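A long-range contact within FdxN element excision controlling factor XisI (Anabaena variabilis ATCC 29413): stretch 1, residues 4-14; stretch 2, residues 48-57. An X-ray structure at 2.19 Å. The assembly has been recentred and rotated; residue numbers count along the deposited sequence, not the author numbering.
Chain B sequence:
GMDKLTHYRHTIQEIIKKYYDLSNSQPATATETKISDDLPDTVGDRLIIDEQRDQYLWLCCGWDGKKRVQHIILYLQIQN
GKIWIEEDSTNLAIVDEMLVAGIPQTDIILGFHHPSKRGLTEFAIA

Stretch 1 (4-14) KLTHYRHTIQE
Stretch 2 (48-57) IIDEQRDQYL

Stretch 1 is helical from Lys4 to Glu14, phi/psi near -61/-46, with i to i-4 hydrogen bonds. Stretch 2 is a hairpin. Strands 48-50 and 55-57 pair antiparallel: Ile48 and Leu57 exchange backbone bonds (Ile48 N to Leu57 O 2.7 Å, Leu57 N to Ile48 O 2.8 Å), as do Asp50 and Gln55. The helix runs along strand 55-57 in the same direction, 9° between axes, 9.9 Å apart.

Ile49 (m, m) points toward the helix and meets the side chain of Gln13 (m, t). Asp50 (t) points away; Asp50 OD2 makes a salt bridge with Arg53 NH1 (3.1 Å), bracing the turn. Glu51 (-68/-38), unmodelled beyond CG, lies nearest Arg9, Glu51 CA to Arg9 CA 7.4 Å. Glu51 O lies at the edge of the Arg9 guanidinium, 3.6 Å from Arg9 NE. Gln52 and Arg53 point away.

Asp54 takes a left-handed conformation (56/49), chi1 m. Opposite charges pair as Asp54 OD1 forms a salt bridge with Arg9 NE (2.8 Å); Arg9 is m, t, t, chi4 92°. Asp54 OD1 also accepts from Tyr56 OH (2.8 Å), so one carboxylate oxygen serves both.

Gln55 points away. Tyr56 (m, chi2 -84°) points toward the helix, Tyr56 CA to Gln13 CA 7.4 Å. Ile12 (chi1 99°, between wells; chi2 p) covers one ring face, Ile12 CG1 4.1 Å from the Tyr56 ring centroid, 23° off the normal. Ile12 CD1 to Tyr56 CG is 3.1 Å, closer than usual van der Waals contact. Gln13 CG lies 3.4 Å from Tyr56 CE1.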

ATOM      1  N   LYS B   4      21.349  11.133   2.740  1.00 65.29           N
ATOM      2  CA  LYS B   4      20.579  11.293   1.483  1.00 64.30           C
ATOM      3  C   LYS B   4      19.227  10.589   1.670  1.00 62.71           C
ATOM      4  O   LYS B   4      18.181  11.206   1.487  1.00 61.70           O
ATOM      5  CB  LYS B   4      21.339  10.699   0.270  1.00 65.60           C
ATOM      6  CG  LYS B   4      20.621  10.767  -1.115  1.00 66.13           C
ATOM      7  CD  LYS B   4      21.280   9.843  -2.165  1.00 67.76           C
ATOM      8  CE  LYS B   4      20.355   9.633  -3.392  1.00 73.12           C
ATOM      9  NZ  LYS B   4      20.835   8.649  -4.434  1.00 71.51           N
ATOM     10  N   LEU B   5      19.290   9.312   2.062  1.00 60.76           N
ATOM     11  CA  LEU B   5      18.109   8.476   2.332  1.00 59.15           C
ATOM     12  C   LEU B   5      17.154   9.018   3.414  1.00 56.33           C
ATOM     13  O   LEU B   5      15.945   9.044   3.190  1.00 53.66           O
ATOM     14  CB  LEU B   5      18.508   7.012   2.629  1.00 60.75           C
ATOM     15  CG  LEU B   5      18.688   6.048   1.443  1.00 65.02           C
ATOM     16  CD1 LEU B   5      17.310   5.552   0.930  1.00 69.93           C
ATOM     17  CD2 LEU B   5      19.539   6.629   0.301  1.00 67.89           C
ATOM     18  N   THR B   6      17.695   9.437   4.558  1.00 54.86           N
ATOM     19  CA  THR B   6      16.886  10.013   5.669  1.00 54.35           C
ATOM     20  C   THR B   6      16.130  11.287   5.238  1.00 52.60           C
ATOM     21  O   THR B   6      14.967  11.481   5.607  1.00 51.97           O
ATOM     22  CB  THR B   6      17.731  10.290   6.943  1.00 52.88           C
ATOM     23  OG1 THR B   6      18.947  10.924   6.559  1.00 56.00           O
ATOM     24  CG2 THR B   6      18.089   9.004   7.647  1.00 54.03           C
ATOM     25  N   HIS B   7      16.807  12.132   4.458  1.00 51.93           N
ATOM     26  CA  HIS B   7      16.209  13.346   3.880  1.00 51.74           C
ATOM     27  C   HIS B   7      15.056  12.978   2.920  1.00 49.46           C
ATOM     28  O   HIS B   7      13.976  13.566   2.990  1.00 47.69           O
ATOM     29  CB  HIS B   7      17.280  14.197   3.170  1.00 52.77           C
ATOM     30  CG  HIS B   7      16.716  15.308   2.349  1.00 56.64           C
ATOM     31  ND1 HIS B   7      16.024  16.360   2.906  1.00 62.10           N
ATOM     32  CD2 HIS B   7      16.725  15.521   1.015  1.00 56.44           C
ATOM     33  CE1 HIS B   7      15.627  17.174   1.947  1.00 64.40           C
ATOM     34  NE2 HIS B   7      16.041  16.687   0.789  1.00 60.70           N
ATOM     35  N   TYR B   8      15.318  12.009   2.045  1.00 48.52           N
ATOM     36  CA  TYR B   8      14.332  11.484   1.079  1.00 50.97           C
ATOM     37  C   TYR B   8      13.118  10.871   1.777  1.00 51.22           C
ATOM     38  O   TYR B   8      11.995  11.080   1.321  1.00 53.76           O
ATOM     39  CB  TYR B   8      14.989  10.458   0.131  1.00 51.21           C
ATOM     40  CG  TYR B   8      15.853  11.013  -0.989  1.00 52.18           C
ATOM     41  CD1 TYR B   8      16.492  12.279  -0.906  1.00 53.66           C
ATOM     42  CD2 TYR B   8      16.147  10.209  -2.113  1.00 54.73           C
ATOM     43  CE1 TYR B   8      17.316  12.752  -1.936  1.00 52.97           C
ATOM     44  CE2 TYR B   8      16.990  10.687  -3.158  1.00 48.61           C
ATOM     45  CZ  TYR B   8      17.565  11.958  -3.050  1.00 53.62           C
ATOM     46  OH  TYR B   8      18.392  12.459  -4.027  1.00 51.79           O
ATOM     47  N   ARG B   9      13.354  10.116   2.860  1.00 51.49           N
ATOM     48  CA  ARG B   9      12.277   9.513   3.678  1.00 52.57           C
ATOM     49  C   ARG B   9      11.377  10.592   4.275  1.00 49.94           C
ATOM     50  O   ARG B   9      10.169  10.542   4.098  1.00 46.48           O
ATOM     51  CB  ARG B   9      12.828   8.632   4.817  1.00 52.60           C
ATOM     52  CG  ARG B   9      13.369   7.289   4.378  1.00 58.45           C
ATOM     53  CD  ARG B   9      13.772   6.487   5.594  1.00 60.94           C
ATOM     54  NE  ARG B   9      14.169   5.114   5.271  1.00 71.07           N
ATOM     55  CZ  ARG B   9      15.406   4.671   5.001  1.00 73.09           C
ATOM     56  NH1 ARG B   9      16.484   5.464   5.021  1.00 75.58           N
ATOM     57  NH2 ARG B   9      15.571   3.369   4.731  1.00 76.46           N
ATOM     58  N   HIS B  10      11.999  11.558   4.956  1.00 51.33           N
ATOM     59  CA  HIS B  10      11.310  12.713   5.574  1.00 51.49           C
ATOM     60  C   HIS B  10      10.496  13.497   4.541  1.00 49.96           C
ATOM     61  O   HIS B  10       9.325  13.800   4.789  1.00 49.49           O
ATOM     62  CB  HIS B  10      12.335  13.631   6.274  1.00 52.32           C
ATOM     63  CG  HIS B  10      11.762  14.900   6.843  1.00 56.69           C
ATOM     64  ND1 HIS B  10      11.099  14.948   8.054  1.00 66.91           N
ATOM     65  CD2 HIS B  10      11.804  16.179   6.388  1.00 62.82           C
ATOM     66  CE1 HIS B  10      10.735  16.195   8.307  1.00 62.12           C
ATOM     67  NE2 HIS B  10      11.154  16.962   7.315  1.00 61.51           N
ATOM     68  N   THR B  11      11.118  13.766   3.387  1.00 48.16           N
ATOM     69  CA  THR B  11      10.501  14.519   2.290  1.00 47.06           C
ATOM     70  C   THR B  11       9.234  13.844   1.767  1.00 45.96           C
ATOM     71  O   THR B  11       8.168  14.454   1.772  1.00 45.72           O
ATOM     72  CB  THR B  11      11.508  14.745   1.105  1.00 46.06           C
ATOM     73  OG1 THR B  11      12.638  15.474   1.577  1.00 45.92           O
ATOM     74  CG2 THR B  11      10.888  15.543  -0.052  1.00 48.03           C
ATOM     75  N   ILE B  12       9.342  12.574   1.398  1.00 47.66           N
ATOM     76  CA  ILE B  12       8.199  11.864   0.809  1.00 50.82           C
ATOM     77  C   ILE B  12       7.100  11.568   1.869  1.00 49.95           C
ATOM     78  O   ILE B  12       5.924  11.565   1.514  1.00 50.62           O
ATOM     79  CB  ILE B  12       8.620  10.703  -0.228  1.00 52.87           C
ATOM     80  CG1 ILE B  12       8.614   9.319   0.360  1.00 52.92           C
ATOM     81  CG2 ILE B  12       9.863  11.060  -1.047  1.00 56.80           C
ATOM     82  CD1 ILE B  12       7.202   8.793   0.420  1.00 56.38           C
ATOM     83  N   GLN B  13       7.462  11.378   3.143  1.00 49.68           N
ATOM     84  CA  GLN B  13       6.462  11.205   4.221  1.00 52.58           C
ATOM     85  C   GLN B  13       5.689  12.506   4.475  1.00 53.07           C
ATOM     86  O   GLN B  13       4.471  12.473   4.659  1.00 53.22           O
ATOM     87  CB  GLN B  13       7.093  10.680   5.507  1.00 53.06           C
ATOM     88  CG  GLN B  13       7.525   9.231   5.349  1.00 57.05           C
ATOM     89  CD  GLN B  13       8.272   8.713   6.545  1.00 56.99           C
ATOM     90  OE1 GLN B  13       9.474   8.414   6.461  1.00 62.37           O
ATOM     91  NE2 GLN B  13       7.582   8.644   7.689  1.00 55.98           N
ATOM     92  N   GLU B  14       6.405  13.635   4.449  1.00 52.41           N
ATOM     93  CA  GLU B  14       5.821  14.964   4.597  1.00 52.40           C
ATOM     94  C   GLU B  14       4.908  15.256   3.389  1.00 50.00           C
ATOM     95  O   GLU B  14       3.830  15.801   3.572  1.00 49.21           O
ATOM     96  CB  GLU B  14       6.935  16.025   4.716  1.00 52.93           C
ATOM     97  CG  GLU B  14       6.503  17.419   5.165  1.00 55.91           C
ATOM     98  CD  GLU B  14       7.659  18.450   5.174  1.00 58.39           C
ATOM     99  OE1 GLU B  14       7.570  19.423   5.961  1.00 63.79           O
ATOM    100  OE2 GLU B  14       8.653  18.293   4.410  1.00 67.89           O
ATOM    101  N   ILE B  48      -0.740   4.120   4.455  1.00 43.45           N
ATOM    102  CA  ILE B  48       0.075   2.946   4.825  1.00 46.10           C
ATOM    103  C   ILE B  48       1.538   3.320   4.585  1.00 48.01           C
ATOM    104  O   ILE B  48       2.029   3.308   3.440  1.00 49.76           O
ATOM    105  CB  ILE B  48      -0.343   1.641   4.047  1.00 45.95           C
ATOM    106  CG1 ILE B  48      -1.874   1.536   3.897  1.00 43.46           C
ATOM    107  CG2 ILE B  48       0.282   0.377   4.714  1.00 43.87           C
ATOM    108  CD1 ILE B  48      -2.360   0.280   3.228  1.00 49.16           C
ATOM    109  N   ILE B  49       2.213   3.685   5.669  1.00 46.13           N
ATOM    110  CA  ILE B  49       3.614   4.103   5.661  1.00 48.30           C
ATOM    111  C   ILE B  49       4.471   2.989   6.274  1.00 46.82           C
ATOM    112  O   ILE B  49       4.221   2.580   7.386  1.00 45.34           O
ATOM    113  CB  ILE B  49       3.815   5.411   6.500  1.00 46.89           C
ATOM    114  CG1 ILE B  49       2.838   6.531   6.072  1.00 49.99           C
ATOM    115  CG2 ILE B  49       5.275   5.875   6.462  1.00 46.12           C
ATOM    116  CD1 ILE B  49       2.904   6.932   4.647  1.00 45.97           C
ATOM    117  N   ASP B  50       5.484   2.545   5.533  1.00 49.05           N
ATOM    118  CA  ASP B  50       6.434   1.525   5.974  1.00 49.88           C
ATOM    119  C   ASP B  50       7.843   2.094   5.751  1.00 47.68           C
ATOM    120  O   ASP B  50       8.381   2.019   4.647  1.00 46.34           O
ATOM    121  CB  ASP B  50       6.188   0.214   5.209  1.00 50.87           C
ATOM    122  CG  ASP B  50       6.969  -0.972   5.766  1.00 49.50           C
ATOM    123  OD1 ASP B  50       7.998  -0.851   6.468  1.00 46.15           O
ATOM    124  OD2 ASP B  50       6.492  -2.075   5.494  1.00 57.43           O
ATOM    125  N   GLU B  51       8.403   2.670   6.817  1.00 49.44           N
ATOM    126  CA  GLU B  51       9.756   3.270   6.801  1.00 52.31           C
ATOM    127  C   GLU B  51      10.861   2.214   6.641  1.00 52.74           C
ATOM    128  O   GLU B  51      11.849   2.475   5.959  1.00 53.21           O
ATOM    129  CB  GLU B  51      10.031   4.084   8.077  1.00 53.90           C
ATOM    130  CG  GLU B  51       9.040   5.209   8.379  1.00 60.04           C
ATOM    131  N   GLN B  52      10.682   1.044   7.272  1.00 52.55           N
ATOM    132  CA  GLN B  52      11.638  -0.085   7.192  1.00 52.63           C
ATOM    133  C   GLN B  52      11.818  -0.603   5.765  1.00 50.35           C
ATOM    134  O   GLN B  52      12.945  -0.876   5.363  1.00 49.69           O
ATOM    135  CB  GLN B  52      11.233  -1.257   8.109  1.00 53.27           C
ATOM    136  CG  GLN B  52      11.266  -0.947   9.599  1.00 57.09           C
ATOM    137  CD  GLN B  52      11.017  -2.193  10.462  1.00 56.94           C
ATOM    138  N   ARG B  53      10.712  -0.723   5.024  1.00 49.60           N
ATOM    139  CA  ARG B  53      10.717  -1.174   3.608  1.00 49.99           C
ATOM    140  C   ARG B  53      10.661  -0.035   2.563  1.00 50.64           C
ATOM    141  O   ARG B  53      10.754  -0.324   1.368  1.00 52.04           O
ATOM    142  CB  ARG B  53       9.578  -2.167   3.368  1.00 48.66           C
ATOM    143  CG  ARG B  53       9.708  -3.435   4.205  1.00 50.62           C
ATOM    144  CD  ARG B  53       8.531  -4.388   4.069  1.00 48.31           C
ATOM    145  NE  ARG B  53       8.678  -5.515   4.997  1.00 50.15           N
ATOM    146  CZ  ARG B  53       8.427  -5.500   6.315  1.00 53.72           C
ATOM    147  NH1 ARG B  53       8.022  -4.399   6.956  1.00 54.30           N
ATOM    148  NH2 ARG B  53       8.618  -6.612   7.027  1.00 58.11           N
ATOM    149  N   ASP B  54      10.525   1.229   3.006  1.00 50.02           N
ATOM    150  CA  ASP B  54      10.424   2.428   2.142  1.00 49.44           C
ATOM    151  C   ASP B  54       9.273   2.337   1.137  1.00 47.66           C
ATOM    152  O   ASP B  54       9.456   2.547  -0.063  1.00 46.29           O
ATOM    153  CB  ASP B  54      11.770   2.759   1.440  1.00 50.33           C
ATOM    154  CG  ASP B  54      12.820   3.315   2.374  1.00 48.97           C
ATOM    155  OD1 ASP B  54      12.504   4.189   3.199  1.00 49.87           O
ATOM    156  OD2 ASP B  54      13.997   2.947   2.205  1.00 55.99           O
ATOM    157  N   GLN B  55       8.105   1.972   1.659  1.00 47.15           N
ATOM    158  CA  GLN B  55       6.856   1.843   0.892  1.00 46.58           C
ATOM    159  C   GLN B  55       5.890   2.810   1.555  1.00 45.60           C
ATOM    160  O   GLN B  55       5.691   2.748   2.781  1.00 46.82           O
ATOM    161  CB  GLN B  55       6.330   0.416   0.955  1.00 46.39           C
ATOM    162  CG  GLN B  55       7.289  -0.656   0.419  1.00 47.15           C
ATOM    163  CD  GLN B  55       7.574  -0.534  -1.057  1.00 50.43           C
ATOM    164  OE1 GLN B  55       6.670  -0.325  -1.849  1.00 55.05           O
ATOM    165  NE2 GLN B  55       8.835  -0.686  -1.439  1.00 54.43           N
ATOM    166  N   TYR B  56       5.322   3.707   0.750  1.00 47.44           N
ATOM    167  CA  TYR B  56       4.431   4.787   1.204  1.00 46.13           C
ATOM    168  C   TYR B  56       3.216   4.782   0.291  1.00 46.35           C
ATOM    169  O   TYR B  56       3.338   5.104  -0.892  1.00 47.03           O
ATOM    170  CB  TYR B  56       5.194   6.140   1.131  1.00 48.62           C
ATOM    171  CG  TYR B  56       6.531   6.073   1.852  1.00 47.13           C
ATOM    172  CD1 TYR B  56       6.623   6.279   3.237  1.00 49.66           C
ATOM    173  CD2 TYR B  56       7.704   5.741   1.150  1.00 43.11           C
ATOM    174  CE1 TYR B  56       7.868   6.173   3.912  1.00 47.66           C
ATOM    175  CE2 TYR B  56       8.952   5.642   1.812  1.00 44.31           C
ATOM    176  CZ  TYR B  56       9.027   5.844   3.183  1.00 47.11           C
ATOM    177  OH  TYR B  56      10.247   5.734   3.801  1.00 50.48           O
ATOM    178  N   LEU B  57       2.051   4.443   0.834  1.00 46.36           N
ATOM    179  CA  LEU B  57       0.842   4.328   0.032  1.00 45.06           C
ATOM    180  C   LEU B  57      -0.409   4.925   0.663  1.00 44.17           C
ATOM    181  O   LEU B  57      -0.609   4.848   1.858  1.00 44.13           O
ATOM    182  CB  LEU B  57       0.656   2.852  -0.310  1.00 48.24           C
ATOM    183  CG  LEU B  57      -0.506   2.464  -1.246  1.00 50.45           C
ATOM    184  CD1 LEU B  57      -0.058   1.482  -2.326  1.00 57.51           C
ATOM    185  CD2 LEU B  57      -1.723   1.979  -0.451  1.00 57.16           C
TER